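Local coordinates for putative translation initiation inhibitor (Salmonella typhimurium, PDB 3GTZ), which is of unknown function but belongs to the RutC family of YjgF-like proteins and may inhibit translation initiation, at residues 28-33 with 38-43. Sequence-based numbering, arbitrary orientation.
Sequences GVPENL and FEQTAN
Q40, in the first turn of helix 37-54, passes its extended side chain obliquely across the ring of P30 and ends on the backbone of N32. Q40 CG lies beside the backbone N and anti to the carbonyl carbon (chi1 -79°), which carries the chain over the proline, with Q40 CD 3.4 Å from P30 CB. Beyond the ring, Q40 NE2 donates to N32 O at 3.0 Å in a fairly straight bond (155° at the hydrogen), reaching the carbonyl from somewhat outside its plane. The same nitrogen also bonds to the carbonyl of K105, while OE1 accepts from the backbone N of K107. Nearer the surface, N32 turns CG anti to its own nitrogen and sends ND2 to E39 OE2, 3.2 Å away. This donor comes from above the carboxylate plane, and the two flat groups stand 74° apart. In this α/β fold the contact ties the loop leaving strand 23-28 to the start of the helix that follows it. With both ends of its amide engaged by main-chain groups, the buried Q40 is fixed in rotation and joins two loops, whereas the N32–E39 bond, longer and made between partly exposed side chains, probably constrains the loop less.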
loop_
_atom_site.group_PDB
_atom_site.type_symbol
_atom_site.label_atom_id
_atom_site.label_comp_id
_atom_site.label_asym_id
_atom_site.label_seq_id
_atom_site.Cartn_x
_atom_site.Cartn_y
_atom_site.Cartn_z
ATOM N N GLY A 28 -2.670 -3.844 -11.377
ATOM C CA GLY A 28 -2.809 -4.735 -12.500
ATOM C C GLY A 28 -3.265 -6.086 -12.017
ATOM O O GLY A 28 -2.772 -6.594 -11.016
ATOM N N VAL A 29 -4.230 -6.648 -12.729
ATOM C CA VAL A 29 -4.730 -7.965 -12.443
ATOM C C VAL A 29 -4.669 -8.799 -13.718
ATOM O O VAL A 29 -4.697 -8.244 -14.825
ATOM C CB VAL A 29 -6.169 -7.902 -11.875
ATOM C CG1 VAL A 29 -6.264 -6.821 -10.811
ATOM C CG2 VAL A 29 -7.164 -7.623 -12.979
ATOM N N PRO A 30 -4.551 -10.131 -13.577
ATOM C CA PRO A 30 -4.396 -10.983 -14.763
ATOM C C PRO A 30 -5.594 -11.031 -15.742
ATOM O O PRO A 30 -6.743 -10.833 -15.350
ATOM C CB PRO A 30 -4.113 -12.358 -14.156
ATOM C CG PRO A 30 -3.691 -12.087 -12.753
ATOM C CD PRO A 30 -4.486 -10.922 -12.344
ATOM N N GLU A 31 -5.296 -11.278 -17.022
ATOM C CA GLU A 31 -6.333 -11.433 -18.048
ATOM C C GLU A 31 -6.697 -12.909 -18.253
ATOM O O GLU A 31 -7.862 -13.258 -18.259
ATOM C CB GLU A 31 -5.889 -10.805 -19.371
ATOM C CG GLU A 31 -6.342 -9.340 -19.538
ATOM C CD GLU A 31 -5.528 -8.552 -20.605
ATOM O OE1 GLU A 31 -4.603 -9.148 -21.231
ATOM O OE2 GLU A 31 -5.823 -7.334 -20.793
ATOM N N ASN A 32 -5.689 -13.763 -18.419
ATOM C CA ASN A 32 -5.894 -15.194 -18.652
ATOM C C ASN A 32 -5.916 -15.935 -17.324
ATOM O O ASN A 32 -4.884 -16.131 -16.687
ATOM C CB ASN A 32 -4.779 -15.736 -19.558
ATOM C CG ASN A 32 -5.073 -17.156 -20.130
ATOM O OD1 ASN A 32 -6.107 -17.804 -19.844
ATOM N ND2 ASN A 32 -4.133 -17.633 -20.963
ATOM N N LEU A 33 -7.106 -16.354 -16.923
ATOM C CA LEU A 33 -7.322 -16.937 -15.605
ATOM C C LEU A 33 -6.764 -18.347 -15.491
ATOM O O LEU A 33 -6.378 -18.765 -14.388
ATOM C CB LEU A 33 -8.817 -16.910 -15.224
ATOM C CG LEU A 33 -9.518 -15.544 -15.059
ATOM C CD1 LEU A 33 -11.046 -15.739 -14.776
ATOM C CD2 LEU A 33 -8.844 -14.640 -13.997
ATOM N N PHE A 38 3.822 -17.335 -14.263
ATOM C CA PHE A 38 4.768 -16.661 -15.148
ATOM C C PHE A 38 4.019 -15.880 -16.221
ATOM O O PHE A 38 4.266 -14.697 -16.419
ATOM C CB PHE A 38 5.782 -17.593 -15.809
ATOM C CG PHE A 38 6.643 -16.876 -16.809
ATOM C CD1 PHE A 38 7.687 -16.063 -16.383
ATOM C CD2 PHE A 38 6.336 -16.916 -18.157
ATOM C CE1 PHE A 38 8.445 -15.363 -17.280
ATOM C CE2 PHE A 38 7.068 -16.199 -19.056
ATOM C CZ PHE A 38 8.134 -15.407 -18.617
ATOM N N GLU A 39 3.082 -16.525 -16.884
ATOM C CA GLU A 39 2.262 -15.820 -17.859
ATOM C C GLU A 39 1.494 -14.670 -17.223
ATOM O O GLU A 39 1.487 -13.574 -17.772
ATOM C CB GLU A 39 1.305 -16.757 -18.558
ATOM C CG GLU A 39 0.524 -16.102 -19.690
ATOM C CD GLU A 39 -0.168 -17.109 -20.575
ATOM O OE1 GLU A 39 0.151 -18.313 -20.519
ATOM O OE2 GLU A 39 -1.045 -16.703 -21.355
ATOM N N GLN A 40 0.881 -14.897 -16.058
ATOM C CA GLN A 40 0.035 -13.875 -15.448
ATOM C C GLN A 40 0.878 -12.672 -15.049
ATOM O O GLN A 40 0.464 -11.526 -15.277
ATOM C CB GLN A 40 -0.742 -14.425 -14.261
ATOM C CG GLN A 40 -1.993 -15.258 -14.638
ATOM C CD GLN A 40 -2.961 -15.493 -13.486
ATOM O OE1 GLN A 40 -2.683 -15.122 -12.368
ATOM N NE2 GLN A 40 -4.108 -16.095 -13.765
ATOM N N THR A 41 2.087 -12.916 -14.525
ATOM C CA THR A 41 2.976 -11.806 -14.167
ATOM C C THR A 41 3.478 -11.030 -15.403
ATOM O O THR A 41 3.391 -9.814 -15.460
ATOM C CB THR A 41 4.158 -12.285 -13.307
ATOM O OG1 THR A 41 3.650 -12.961 -12.147
ATOM C CG2 THR A 41 5.093 -11.089 -12.901
ATOM N N ALA A 42 3.995 -11.750 -16.394
ATOM C CA ALA A 42 4.489 -11.154 -17.652
ATOM C C ALA A 42 3.412 -10.323 -18.356
ATOM O O ALA A 42 3.644 -9.217 -18.851
ATOM C CB ALA A 42 4.922 -12.258 -18.550
ATOM N N ASN A 43 2.219 -10.886 -18.393
ATOM C CA ASN A 43 1.058 -10.251 -19.001
ATOM C C ASN A 43 0.646 -9.008 -18.211
ATOM O O ASN A 43 0.280 -7.999 -18.797
ATOM C CB ASN A 43 -0.063 -11.273 -19.031
ATOM C CG ASN A 43 -1.176 -10.942 -20.015
ATOM O OD1 ASN A 43 -1.620 -9.831 -20.131
ATOM N ND2 ASN A 43 -1.671 -11.983 -20.694
#